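Long-range contacts in Ddb_g0293866 (Dictyostelium discoideum, PDB 5LW6), which probably binds ADP-ribose through the macrodomain crystallised here, the C-terminal part of a larger protein that may act as a DNA-damage sensor: residues F146-T151 and V214-G219; P59-S64 and L242-S247; K174-L179 and Y190-Q195; S55-F60 and K97-K102; Y164-T169 and N202-K207. All blocks are in the same frame, centred on the assembly; numbering follows the deposited sequence.

Contact 1. Residues F146-T151 and V214-G219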
# COMPACT_ATOMS: atom_id res chain seq x y z
N PHE A 146 -6.68 1.04 -3.34
CA PHE A 146 -5.63 2.06 -3.44
C PHE A 146 -5.07 2.27 -2.04
O PHE A 146 -5.81 2.65 -1.15
CB PHE A 146 -6.20 3.38 -3.98
CG PHE A 146 -5.13 4.40 -4.26
CD1 PHE A 146 -4.65 5.24 -3.27
CD2 PHE A 146 -4.55 4.47 -5.48
CE1 PHE A 146 -3.63 6.15 -3.48
CE2 PHE A 146 -3.56 5.39 -5.75
CZ PHE A 146 -3.05 6.21 -4.78
N ALA A 147 -3.77 2.01 -1.87
CA ALA A 147 -3.08 2.10 -0.58
C ALA A 147 -2.27 3.38 -0.54
O ALA A 147 -1.61 3.77 -1.55
CB ALA A 147 -2.16 0.95 -0.38
N THR A 148 -2.28 4.00 0.64
CA THR A 148 -1.51 5.20 0.93
C THR A 148 -0.83 5.09 2.29
O THR A 148 -1.41 4.57 3.22
CB THR A 148 -2.45 6.45 0.87
OG1 THR A 148 -1.69 7.66 0.99
CG2 THR A 148 -3.52 6.43 1.91
N GLU A 149 0.37 5.65 2.42
CA GLU A 149 1.06 5.64 3.73
C GLU A 149 0.37 6.63 4.66
O GLU A 149 -0.12 7.67 4.21
CB GLU A 149 2.48 6.03 3.57
CG GLU A 149 3.24 4.98 2.76
CD GLU A 149 4.76 5.19 2.68
OE1 GLU A 149 5.36 6.10 3.37
OE2 GLU A 149 5.36 4.52 1.83
N SER A 150 0.29 6.27 5.90
CA SER A 150 -0.32 7.11 6.92
C SER A 150 0.49 7.02 8.22
O SER A 150 1.62 6.49 8.26
CB SER A 150 -1.78 6.67 7.11
OG SER A 150 -2.49 7.54 7.99
N THR A 151 -0.05 7.57 9.29
CA THR A 151 0.62 7.51 10.59
C THR A 151 -0.41 7.05 11.59
O THR A 151 -1.59 6.83 11.25
CB THR A 151 1.16 8.92 11.02
OG1 THR A 151 0.04 9.75 11.42
CG2 THR A 151 1.96 9.63 9.95
N VAL A 214 -9.87 2.43 -0.04
CA VAL A 214 -8.61 3.14 0.27
C VAL A 214 -8.01 2.52 1.56
O VAL A 214 -8.71 2.33 2.52
CB VAL A 214 -8.82 4.69 0.46
CG1 VAL A 214 -7.55 5.33 0.99
CG2 VAL A 214 -9.27 5.30 -0.86
N ILE A 215 -6.78 2.14 1.50
CA ILE A 215 -6.15 1.45 2.60
C ILE A 215 -5.02 2.34 3.13
O ILE A 215 -4.09 2.75 2.40
CB ILE A 215 -5.53 0.10 2.13
CG1 ILE A 215 -6.57 -0.81 1.48
CG2 ILE A 215 -4.76 -0.57 3.27
CD1 ILE A 215 -5.98 -2.04 0.79
N LEU A 216 -5.08 2.67 4.42
CA LEU A 216 -4.07 3.47 5.02
C LEU A 216 -3.04 2.49 5.58
O LEU A 216 -3.38 1.61 6.31
CB LEU A 216 -4.73 4.23 6.19
CG LEU A 216 -5.88 5.17 5.81
CD1 LEU A 216 -6.26 5.99 7.02
CD2 LEU A 216 -5.52 6.18 4.77
N VAL A 217 -1.78 2.70 5.23
CA VAL A 217 -0.72 1.72 5.47
C VAL A 217 0.25 2.35 6.46
O VAL A 217 0.82 3.37 6.16
CB VAL A 217 0.03 1.47 4.13
CG1 VAL A 217 1.22 0.59 4.35
CG2 VAL A 217 -0.92 0.85 3.10
N LEU A 218 0.47 1.77 7.62
CA LEU A 218 1.32 2.37 8.63
C LEU A 218 2.71 1.66 8.59
O LEU A 218 3.01 0.74 9.35
CB LEU A 218 0.64 2.28 10.01
CG LEU A 218 -0.29 3.46 10.29
CD1 LEU A 218 -1.47 3.49 9.37
CD2 LEU A 218 -0.75 3.37 11.72
N GLY A 219 3.51 2.04 7.61
CA GLY A 219 4.84 1.49 7.46
C GLY A 219 5.76 2.16 8.49
O GLY A 219 5.38 3.11 9.17
O HOH W 1 3.31 4.79 9.82

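Contact 2. Residues P59-S64 and L242-S247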
# COMPACT_ATOMS: atom_id res chain seq x y z
N PRO A 59 2.09 1.97 -2.60
CA PRO A 59 3.39 2.56 -2.64
C PRO A 59 4.53 1.56 -2.30
O PRO A 59 4.28 0.47 -1.81
CB PRO A 59 3.25 3.68 -1.59
CG PRO A 59 2.44 3.05 -0.55
CD PRO A 59 1.39 2.25 -1.33
N PHE A 60 5.77 1.96 -2.64
CA PHE A 60 6.99 1.27 -2.25
C PHE A 60 7.23 1.66 -0.79
O PHE A 60 7.82 2.70 -0.46
CB PHE A 60 8.09 1.70 -3.20
CG PHE A 60 9.40 1.00 -3.07
CD1 PHE A 60 9.53 -0.21 -2.41
CD2 PHE A 60 10.55 1.52 -3.76
CE1 PHE A 60 10.73 -0.89 -2.37
CE2 PHE A 60 11.78 0.82 -3.68
CZ PHE A 60 11.87 -0.36 -2.98
N ILE A 61 6.65 0.84 0.08
CA ILE A 61 6.37 1.27 1.46
C ILE A 61 7.62 1.78 2.15
O ILE A 61 8.66 1.11 2.11
CB ILE A 61 5.68 0.14 2.25
CG1 ILE A 61 4.46 -0.41 1.45
CG2 ILE A 61 5.46 0.57 3.69
CD1 ILE A 61 3.75 -1.53 2.20
N SER A 62 7.49 2.99 2.70
CA SER A 62 8.48 3.67 3.60
C SER A 62 9.69 4.24 2.88
O SER A 62 10.59 4.75 3.54
CB SER A 62 8.92 2.73 4.71
OG SER A 62 7.78 2.51 5.54
N THR A 63 9.75 4.17 1.57
CA THR A 63 10.96 4.53 0.86
C THR A 63 11.12 5.98 0.57
O THR A 63 12.22 6.43 0.22
CB THR A 63 11.14 3.80 -0.48
OG1 THR A 63 10.08 4.05 -1.36
CG2 THR A 63 11.25 2.31 -0.23
N SER A 64 10.12 6.76 0.60
CA SER A 64 10.62 8.12 0.18
C SER A 64 10.71 9.02 1.39
O SER A 64 11.75 9.01 2.12
CB SER A 64 9.82 8.68 -0.98
OG SER A 64 8.50 8.21 -0.87
N LEU A 242 8.15 -5.75 6.93
CA LEU A 242 7.58 -6.97 6.40
C LEU A 242 6.18 -7.20 6.86
O LEU A 242 5.32 -7.62 6.05
CB LEU A 242 8.47 -8.19 6.72
CG LEU A 242 7.94 -9.53 6.25
CD1 LEU A 242 7.98 -9.63 4.76
CD2 LEU A 242 8.73 -10.65 6.92
N GLU A 243 5.92 -6.99 8.15
CA GLU A 243 4.59 -7.17 8.67
C GLU A 243 3.60 -6.21 7.98
O GLU A 243 2.45 -6.57 7.79
CB GLU A 243 4.59 -6.92 10.17
CG GLU A 243 3.24 -7.02 10.86
CD GLU A 243 2.49 -8.34 10.83
OE1 GLU A 243 2.99 -9.42 10.41
OE2 GLU A 243 1.30 -8.29 11.33
N THR A 244 4.05 -5.01 7.66
CA THR A 244 3.23 -4.03 6.89
C THR A 244 2.78 -4.67 5.55
O THR A 244 1.61 -4.62 5.20
CB THR A 244 3.91 -2.69 6.71
OG1 THR A 244 4.49 -2.20 7.94
CG2 THR A 244 2.95 -1.71 6.21
N TYR A 245 3.70 -5.29 4.85
CA TYR A 245 3.34 -5.93 3.60
C TYR A 245 2.37 -7.08 3.83
O TYR A 245 1.37 -7.23 3.15
CB TYR A 245 4.56 -6.44 2.82
CG TYR A 245 5.24 -5.35 2.02
CD1 TYR A 245 4.74 -4.98 0.77
CD2 TYR A 245 6.32 -4.68 2.48
CE1 TYR A 245 5.35 -3.97 0.05
CE2 TYR A 245 6.93 -3.67 1.75
CZ TYR A 245 6.43 -3.29 0.53
OH TYR A 245 7.03 -2.24 -0.22
N HIS A 246 2.64 -7.90 4.83
CA HIS A 246 1.70 -8.99 5.17
C HIS A 246 0.31 -8.48 5.47
O HIS A 246 -0.64 -9.00 4.98
CB HIS A 246 2.25 -9.82 6.33
CG HIS A 246 3.38 -10.71 5.94
ND1 HIS A 246 4.41 -11.05 6.80
CD2 HIS A 246 3.62 -11.38 4.79
CE1 HIS A 246 5.26 -11.84 6.17
NE2 HIS A 246 4.79 -12.10 4.96
N SER A 247 0.20 -7.44 6.28
CA SER A 247 -1.06 -6.81 6.58
C SER A 247 -1.76 -6.29 5.34
O SER A 247 -3.00 -6.43 5.17
CB SER A 247 -0.81 -5.63 7.51
OG SER A 247 -0.44 -6.19 8.73
O HOH W 2 9.20 -1.26 0.91

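Contact 3. Residues K174-L179 and Y190-Q195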
# COMPACT_ATOMS: atom_id res chain seq x y z
N LYS A 174 -13.60 11.52 9.32
CA LYS A 174 -14.72 11.13 10.13
C LYS A 174 -15.11 9.66 9.97
O LYS A 174 -15.26 8.97 10.96
CB LYS A 174 -15.91 12.01 9.84
CG LYS A 174 -17.10 11.78 10.76
CD LYS A 174 -18.35 12.37 10.16
CE LYS A 174 -18.53 13.77 10.69
NZ LYS A 174 -19.67 14.41 9.99
N VAL A 175 -15.23 9.20 8.73
CA VAL A 175 -15.44 7.83 8.46
C VAL A 175 -14.29 6.97 9.04
O VAL A 175 -14.57 5.93 9.60
CB VAL A 175 -15.58 7.56 6.95
CG1 VAL A 175 -15.57 6.09 6.72
CG2 VAL A 175 -16.88 8.17 6.42
N THR A 176 -13.04 7.41 8.89
CA THR A 176 -11.88 6.66 9.38
C THR A 176 -11.96 6.47 10.91
O THR A 176 -11.82 5.35 11.39
CB THR A 176 -10.60 7.35 8.97
OG1 THR A 176 -10.58 7.46 7.51
CG2 THR A 176 -9.36 6.60 9.47
N LYS A 177 -12.24 7.58 11.58
CA LYS A 177 -12.34 7.63 13.08
C LYS A 177 -13.53 6.75 13.56
O LYS A 177 -13.45 6.10 14.58
CB LYS A 177 -12.45 9.12 13.46
CG LYS A 177 -12.16 9.64 14.90
CD LYS A 177 -10.95 9.06 15.69
CE LYS A 177 -11.20 9.05 17.21
NZ LYS A 177 -12.62 8.71 17.60
N ASN A 178 -14.60 6.69 12.81
CA ASN A 178 -15.71 5.81 13.14
C ASN A 178 -15.38 4.38 13.00
O ASN A 178 -15.74 3.55 13.84
CB ASN A 178 -16.96 6.17 12.35
CG ASN A 178 -17.65 7.36 12.93
OD1 ASN A 178 -17.55 7.63 14.15
ND2 ASN A 178 -18.37 8.08 12.09
N LEU A 179 -14.57 4.06 12.02
CA LEU A 179 -14.21 2.69 11.88
C LEU A 179 -13.08 2.20 12.84
O LEU A 179 -13.03 1.01 13.17
CB LEU A 179 -13.80 2.42 10.39
CG LEU A 179 -14.90 2.35 9.33
CD1 LEU A 179 -14.18 2.23 7.98
CD2 LEU A 179 -15.87 1.19 9.52
N TYR A 190 -5.35 -0.26 7.37
CA TYR A 190 -6.65 0.17 7.76
C TYR A 190 -7.48 0.44 6.50
O TYR A 190 -7.36 1.54 5.96
CB TYR A 190 -6.54 1.39 8.67
CG TYR A 190 -5.83 1.00 9.93
CD1 TYR A 190 -6.50 0.49 11.04
CD2 TYR A 190 -4.48 1.09 10.01
CE1 TYR A 190 -5.79 0.08 12.17
CE2 TYR A 190 -3.79 0.59 11.09
CZ TYR A 190 -4.45 0.15 12.19
OH TYR A 190 -3.69 -0.31 13.27
N PRO A 191 -8.26 -0.54 6.06
CA PRO A 191 -9.08 -0.34 4.84
C PRO A 191 -10.34 0.44 5.14
O PRO A 191 -10.99 0.21 6.17
CB PRO A 191 -9.38 -1.74 4.36
CG PRO A 191 -8.86 -2.68 5.42
CD PRO A 191 -8.10 -1.96 6.45
N ILE A 192 -10.71 1.34 4.24
CA ILE A 192 -11.93 2.08 4.33
C ILE A 192 -12.62 1.97 2.99
O ILE A 192 -12.10 2.40 2.00
CB ILE A 192 -11.64 3.56 4.64
CG1 ILE A 192 -10.99 3.69 6.02
CG2 ILE A 192 -12.88 4.47 4.63
CD1 ILE A 192 -9.69 4.35 5.91
N SER A 193 -13.80 1.40 2.95
CA SER A 193 -14.56 1.29 1.73
C SER A 193 -15.16 2.64 1.31
O SER A 193 -15.72 3.36 2.13
CB SER A 193 -15.68 0.27 1.89
OG SER A 193 -16.57 0.30 0.76
N LEU A 194 -14.96 3.04 0.07
CA LEU A 194 -15.66 4.18 -0.53
C LEU A 194 -17.10 3.78 -0.93
O LEU A 194 -17.92 4.63 -1.18
CB LEU A 194 -14.92 4.72 -1.74
CG LEU A 194 -13.44 4.99 -1.55
CD1 LEU A 194 -12.80 5.66 -2.73
CD2 LEU A 194 -13.22 5.81 -0.30
N GLN A 195 -17.38 2.50 -0.99
CA GLN A 195 -18.73 2.00 -1.39
C GLN A 195 -19.77 1.95 -0.33
O GLN A 195 -20.87 2.43 -0.54
CB GLN A 195 -18.65 0.60 -1.93
CG GLN A 195 -17.90 0.54 -3.20
CD GLN A 195 -17.96 -0.84 -3.82
OE1 GLN A 195 -17.35 -1.80 -3.31
NE2 GLN A 195 -18.68 -0.95 -4.93

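Contact 4. Residues S55-F60 and K97-K102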
# COMPACT_ATOMS: atom_id res chain seq x y z
N SER A 55 -7.23 -6.00 -7.35
CA SER A 55 -6.34 -5.13 -8.13
C SER A 55 -5.92 -4.03 -7.12
O SER A 55 -6.78 -3.29 -6.67
CB SER A 55 -6.98 -4.49 -9.34
OG SER A 55 -8.28 -4.01 -9.12
N LEU A 56 -4.66 -3.98 -6.77
CA LEU A 56 -4.12 -3.09 -5.72
C LEU A 56 -3.03 -2.21 -6.25
O LEU A 56 -2.05 -2.72 -6.76
CB LEU A 56 -3.53 -3.88 -4.57
CG LEU A 56 -2.85 -3.07 -3.47
CD1 LEU A 56 -3.80 -2.19 -2.68
CD2 LEU A 56 -2.12 -4.09 -2.61
N ALA A 57 -3.18 -0.89 -6.05
CA ALA A 57 -2.16 0.08 -6.29
C ALA A 57 -1.57 0.46 -4.97
O ALA A 57 -2.31 0.78 -4.04
CB ALA A 57 -2.74 1.31 -6.95
N PHE A 58 -0.24 0.36 -4.83
CA PHE A 58 0.34 0.55 -3.49
C PHE A 58 1.68 1.19 -3.62
O PHE A 58 2.29 1.06 -4.64
CB PHE A 58 0.43 -0.75 -2.69
CG PHE A 58 1.31 -1.81 -3.30
CD1 PHE A 58 0.85 -2.62 -4.31
CD2 PHE A 58 2.58 -2.00 -2.82
CE1 PHE A 58 1.66 -3.59 -4.87
CE2 PHE A 58 3.42 -3.01 -3.34
CZ PHE A 58 2.93 -3.83 -4.38
N PRO A 59 2.09 1.97 -2.60
CA PRO A 59 3.39 2.56 -2.64
C PRO A 59 4.53 1.56 -2.30
O PRO A 59 4.28 0.47 -1.81
CB PRO A 59 3.25 3.68 -1.59
CG PRO A 59 2.44 3.05 -0.55
CD PRO A 59 1.39 2.25 -1.33
N PHE A 60 5.77 1.96 -2.64
CA PHE A 60 6.99 1.27 -2.25
C PHE A 60 7.23 1.66 -0.79
O PHE A 60 7.82 2.70 -0.46
CB PHE A 60 8.09 1.70 -3.20
CG PHE A 60 9.40 1.00 -3.07
CD1 PHE A 60 9.53 -0.21 -2.41
CD2 PHE A 60 10.55 1.52 -3.76
CE1 PHE A 60 10.73 -0.89 -2.37
CE2 PHE A 60 11.78 0.82 -3.68
CZ PHE A 60 11.87 -0.36 -2.98
N LYS A 97 0.19 -3.19 -8.58
CA LYS A 97 0.87 -2.07 -9.18
C LYS A 97 1.53 -1.30 -8.12
O LYS A 97 0.87 -0.66 -7.29
CB LYS A 97 -0.08 -1.17 -9.98
CG LYS A 97 -0.77 -1.97 -11.09
CD LYS A 97 -1.41 -1.09 -12.15
CE LYS A 97 -2.06 -1.94 -13.25
NZ LYS A 97 -2.79 -1.02 -14.16
N MSE A 98 2.85 -1.32 -8.14
CA MSE A 98 3.59 -0.65 -7.09
C MSE A 98 4.06 0.67 -7.63
O MSE A 98 4.76 0.77 -8.62
CB MSE A 98 4.74 -1.43 -6.55
CG MSE A 98 5.42 -0.77 -5.39
SE MSE A 98 6.86 -1.89 -4.62
CE MSE A 98 8.07 -1.46 -5.92
N MSE A 99 3.74 1.73 -6.93
CA MSE A 99 4.03 3.07 -7.38
C MSE A 99 5.33 3.51 -6.75
O MSE A 99 5.46 3.56 -5.56
CB MSE A 99 2.89 4.02 -6.90
CG MSE A 99 1.56 3.52 -7.49
SE MSE A 99 0.02 4.59 -6.93
CE MSE A 99 -0.15 3.88 -5.04
N VAL A 100 6.30 3.88 -7.55
CA VAL A 100 7.62 4.27 -7.12
C VAL A 100 7.92 5.72 -7.55
O VAL A 100 7.76 6.09 -8.73
CB VAL A 100 8.72 3.29 -7.68
CG1 VAL A 100 10.10 3.76 -7.33
CG2 VAL A 100 8.45 1.84 -7.26
N GLU A 101 8.36 6.56 -6.61
CA GLU A 101 8.64 7.94 -6.96
C GLU A 101 9.87 8.01 -7.87
O GLU A 101 10.79 7.17 -7.80
CB GLU A 101 8.74 8.80 -5.71
CG GLU A 101 7.39 8.94 -4.99
CD GLU A 101 7.47 9.72 -3.68
OE1 GLU A 101 8.48 10.43 -3.48
OE2 GLU A 101 6.55 9.54 -2.82
N LYS A 102 9.83 8.95 -8.79
CA LYS A 102 10.90 9.07 -9.84
C LYS A 102 12.27 9.06 -9.23
O LYS A 102 13.24 8.53 -9.81
CB LYS A 102 10.72 10.41 -10.55
CG LYS A 102 11.64 10.61 -11.75
CD LYS A 102 11.39 11.96 -12.45
CE LYS A 102 11.69 13.16 -11.54
NZ LYS A 102 11.29 14.48 -12.13
O HOH W 3 6.21 5.02 -3.27

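Contact 5. Residues Y164-T169 and N202-K207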
# COMPACT_ATOMS: atom_id res chain seq x y z
N TYR A 164 -6.59 13.03 -0.18
CA TYR A 164 -7.57 13.47 0.80
C TYR A 164 -8.46 14.57 0.23
O TYR A 164 -9.65 14.51 0.45
CB TYR A 164 -6.89 13.93 2.09
CG TYR A 164 -6.66 12.77 3.05
CD1 TYR A 164 -5.73 11.77 2.81
CD2 TYR A 164 -7.46 12.60 4.18
CE1 TYR A 164 -5.58 10.72 3.68
CE2 TYR A 164 -7.31 11.55 5.03
CZ TYR A 164 -6.38 10.58 4.79
OH TYR A 164 -6.27 9.48 5.61
N GLU A 165 -7.91 15.47 -0.60
CA GLU A 165 -8.76 16.48 -1.24
C GLU A 165 -9.79 15.88 -2.16
O GLU A 165 -10.93 16.30 -2.21
CB GLU A 165 -7.87 17.47 -1.92
CG GLU A 165 -7.35 18.29 -0.79
CD GLU A 165 -6.26 19.27 -1.08
OE1 GLU A 165 -5.69 19.71 -0.06
OE2 GLU A 165 -5.95 19.63 -2.24
N MSE A 166 -9.42 14.78 -2.79
CA MSE A 166 -10.26 14.08 -3.67
C MSE A 166 -11.35 13.30 -2.96
O MSE A 166 -12.34 13.08 -3.53
CB MSE A 166 -9.39 13.15 -4.54
CG MSE A 166 -8.45 13.97 -5.42
SE MSE A 166 -7.10 12.71 -6.21
CE MSE A 166 -8.27 12.05 -7.65
N LEU A 167 -11.12 12.90 -1.71
CA LEU A 167 -12.05 12.10 -0.89
C LEU A 167 -12.99 13.02 -0.11
O LEU A 167 -14.07 12.58 0.28
CB LEU A 167 -11.26 11.24 0.13
CG LEU A 167 -10.45 10.08 -0.46
CD1 LEU A 167 -9.37 9.56 0.46
CD2 LEU A 167 -11.41 8.96 -0.88
N ASP A 168 -12.54 14.27 0.04
CA ASP A 168 -12.99 15.27 1.04
C ASP A 168 -12.45 14.94 2.43
O ASP A 168 -12.90 13.98 3.05
CB ASP A 168 -14.50 15.39 1.13
CG ASP A 168 -14.91 16.59 2.03
OD1 ASP A 168 -14.84 17.73 1.53
OD2 ASP A 168 -15.19 16.38 3.23
N THR A 169 -11.47 15.71 2.86
CA THR A 169 -10.73 15.43 4.10
C THR A 169 -11.62 15.20 5.30
O THR A 169 -11.48 14.20 5.99
CB THR A 169 -9.75 16.55 4.38
OG1 THR A 169 -8.82 16.62 3.30
CG2 THR A 169 -8.97 16.31 5.66
N ASN A 202 -19.56 9.23 -3.98
CA ASN A 202 -19.57 10.17 -5.08
C ASN A 202 -18.22 10.79 -5.44
O ASN A 202 -18.15 11.56 -6.38
CB ASN A 202 -20.54 11.27 -4.82
CG ASN A 202 -21.97 10.79 -4.80
OD1 ASN A 202 -22.70 11.12 -3.87
ND2 ASN A 202 -22.35 9.96 -5.73
N SER A 203 -17.18 10.42 -4.70
CA SER A 203 -15.79 10.90 -4.94
C SER A 203 -15.39 10.55 -6.37
O SER A 203 -15.70 9.49 -6.87
CB SER A 203 -14.81 10.21 -3.99
OG SER A 203 -13.38 10.55 -4.29
N ILE A 204 -14.58 11.41 -6.99
CA ILE A 204 -13.97 11.07 -8.29
C ILE A 204 -13.20 9.76 -8.20
O ILE A 204 -13.09 8.98 -9.16
CB ILE A 204 -13.04 12.23 -8.74
CG1 ILE A 204 -12.58 12.02 -10.18
CG2 ILE A 204 -11.84 12.35 -7.84
CD1 ILE A 204 -12.05 13.25 -10.80
N LEU A 205 -12.65 9.49 -7.02
CA LEU A 205 -11.84 8.31 -6.87
C LEU A 205 -12.68 7.07 -7.16
O LEU A 205 -12.19 6.08 -7.72
CB LEU A 205 -11.19 8.20 -5.49
CG LEU A 205 -10.14 9.24 -5.36
CD1 LEU A 205 -9.94 9.36 -3.89
CD2 LEU A 205 -8.87 8.99 -6.08
N HIS A 206 -13.92 7.06 -6.70
CA HIS A 206 -14.80 5.93 -6.90
C HIS A 206 -15.51 5.92 -8.25
O HIS A 206 -15.48 4.97 -9.01
CB HIS A 206 -15.83 5.88 -5.76
CG HIS A 206 -16.77 4.71 -5.87
ND1 HIS A 206 -16.33 3.41 -5.92
CD2 HIS A 206 -18.13 4.62 -5.99
CE1 HIS A 206 -17.35 2.58 -6.09
NE2 HIS A 206 -18.46 3.29 -6.13
N LYS A 207 -16.17 7.04 -8.56
CA LYS A 207 -17.01 7.15 -9.72
C LYS A 207 -16.26 7.14 -11.02
O LYS A 207 -16.72 6.51 -11.99
CB LYS A 207 -17.84 8.42 -9.62
CG LYS A 207 -18.97 8.32 -8.62
CD LYS A 207 -20.07 7.33 -9.07
CE LYS A 207 -21.31 7.44 -8.19
NZ LYS A 207 -22.14 6.19 -8.27
O HOH W 4 -14.02 13.99 -5.79

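Contact 1. Residues F146-T151 and V214-G219
With chi1 of Thr148 at -173°, OG1 stands anti to the backbone N and the methyl CG2 falls between N and the carbonyl carbon, alongside Leu216, whose CG lies anti to its own carbonyl carbon (chi1 -61°). The two side chains point the same way, and Thr148 CG2 presses on Leu216 CD2 at 3.5 Å, slightly tighter than usual for two carbons. On the other face Ala147 CB meets Val217 CG2 at 3.7 Å, where Ala147 touches Leu248 and Val217 touches Thr244 of helix 237-253. The parallel backbones are joined by four bonds that alternate in direction: Ile215 N to Phe146 O (2.9 Å), Thr148 N to Ile215 O (2.8 Å), Val217 N to Thr148 O (2.8 Å) and Ser150 N to Val217 O (3.0 Å). In the last of these the donor stands 39° out of the carbonyl plane, where the strands are ending. Farther on, Leu218 CD1 reaches Ser150 CB at 3.9 Å, and one water donates to both Ser150 O and Gly219 O. The Glu149 carboxylate turns to Ser62 N through OE2. Strands 145-149 and 213-217 are thus a parallel pair inside the six-stranded mixed sheet of the alpha/beta macrodomain fold.

Contact 2. Residues P59-S64 and L242-S247
Facing Tyr245 of helix 237-253, Ile61 lies just beyond strand 55-59, where an inverse gamma turn centred on Phe60 runs into a type II turn from Phe60 to Thr63; the Ile61 and Tyr245 CA atoms are 8.1 Å apart. The two side chains approach from opposite directions and overlap. Ile61 has CG1 anti to its carbonyl carbon (chi1 -51°) and CD1 fully extended from there, which sets the terminal methyl over the middle of the phenol ring: Ile61 CD1 is 3.6 Å from the Tyr245 ring centroid and 12° off its normal, a CH-pi contact. Ile61 CG1 rests at 3.6 Å on Tyr245 CZ. The same ring carries its hydroxyl to the turn, where Ile61 N donates to Tyr245 OH at 3.1 Å. A water in the plane of the phenol closes a second path, 2.7 Å from Ile61 O and 2.6 Å from Tyr245 OH, and Ser77 adds a weak bond. Tyr245 OH also lies at the edge of the Phe60 ring, 3.9 Å from Phe60 CD1, while Thr63 CG2 sits over one face of that ring. Phe60 O accepts from both Thr63 N and Thr63 OG1, tying the turn. One tyrosine therefore serves a buried turn twice, its face taking the aliphatic chain and its oxygen satisfying the backbone N-H.

Contact 3. Residues K174-L179 and Y190-Q195
Ile192 meets Thr176 through a delta methyl in an unusual, nearly eclipsed position (chi2 122°), where helix 169-179 packs on the edge strand 189-193 of the macrodomain sheet. The axes of the short helix and strand segments are 9.4 Å apart at closest approach and make an angle of 122°. Within residues 190-195, Ile192 alone brings its side chain against 174-179: its CG2 methyl meets Val175, while the CG1-CD1 arm reaches Thr176 and Leu179. Ile192 CD1 comes within 3.6 Å of Thr176 OG1, the side chains crossing at about a right angle; that hydroxyl bonds to Phe172 O within its own helix, and the methyl merely packs against it. Ile192 CG2, anti to the backbone N, leans on Val175 CG1 at 3.8 Å. Leu216 of the neighbouring strand touches both Thr176 and Ile192, and Phe172 also touches Ile192. Val175 is partly exposed and Leu179 exposed, which places the outer side of the contact near solvent. Pro191 O receives a hydrogen bond from Tyr180 OH, just past the helix end. Beside it, Leu179 CD1 lies 4.2 Å from Pro191 O and reaches Ile192 CG1 at 4.0 Å.

Contact 4. Residues S55-F60 and K97-K102
Phe58 O takes the shortest bond between strands 55-59 and 95-101, from Met99 N at 2.8 Å with the donor tilted 16° from the carbonyl plane, and the Met98 CA-H adds a weaker contact to the same oxygen. Lys97 N donates to Leu56 O and Phe58 N to Lys97 O, both at 2.9 Å. Where the strands part, the Phe60 N to Met99 O bond is weak (3.3 Å) and a water spans the two atoms. The two strands are the parallel pair of a beta-alpha-beta crossover, joined through helix 70-87, and Phe58, Met98 and Phe60 all touch that helix. Met98, a selenomethionine introduced in place of methionine, runs between the two rings. Its CB lies over the Phe58 face, 4.0 Å from the centroid; SE sits obliquely to both rings in Met-aromatic contacts; and a bend at chi3 (79°) sets Met98 CE over the Phe60 face, 4.2 Å from that centroid. On the opposite face Met99, likewise a selenomethionine, bends at chi3 so that Met99 CE lies 3.5 Å from Phe58 N, against the backbone, with Ala57 CB and Pro59 CD farther off. The extended Lys97 chain leads away, and its NZ is hydrogen-bonded to Leu141 O. Phe60 and Val100 point the same way, with Phe60 CB 4.1 Å from Val100 CG2.

Contact 5. Residues Y164-T169 and N202-K207
Leu205 is packed tightly between Leu167 and Met166, CD1 against Leu167 and CD2 against the end of Met166. Leu205 CD1 is 3.4 Å from Leu167 CD2 and Leu205 CD2 is 3.5 Å from Met166 CE, both closer than usual for carbon pairs, and in each case the side chains cross at about a right angle. Met166, like Met98 and Met99 an introduced selenomethionine, bends at chi3 (81°), which carries CE round to the Leu205 methyl and also to Ile204 CG2 at 3.6 Å. The side nearer solvent, where Met166, Ser203 and Ile204 are partly exposed, is less closely packed and includes polar links and a water. There Ser203 OG, anti to its backbone N (chi1 174°), donates to Met166 O at 2.8 Å, rising 45° out of the carbonyl plane. The same hydroxyl accepts from Leu205 N at 3.0 Å, an N-cap that starts helix 204-207, and one oxygen thereby fastens the end of the first helix to the beginning of the second. A water repeats the link, donating to Met166 O at 3.0 Å and accepting from Ile204 N at 2.9 Å. Inward, Leu167 also rests on Phe172 of helix 169-179, and Leu194, just after strand 189-193, touches both Leu167 and Leu205. The short helix 204-207 is thus lodged between the C-terminal end of helix 161-167 and the segment following the sheet's edge strand.

Overall arrangement
From the N terminus, residues 55-60 open contact 4, which closes first, at 97-102, around helix 70-87. Contact 2 starts from the same stretch, sharing Pro59 and Phe60, but closes last, at helix 237-253. Inside that long loop contacts 1, 5 and 3 nest without crossing: contact 1 spans 146-151 to 214-219, contact 5 lies within it, and contact 3 is innermost. Contacts 4 and 1 follow in series and are joined through the sheet by the probable Ala147 N to Ala57 O bond. Contacts 3 and 5 attach helices 161-167, 169-179 and 204-207 at the sheet's strand 189-193 edge. Contact 2 ties the C-terminal helix to the turn that follows the central strand 55-59.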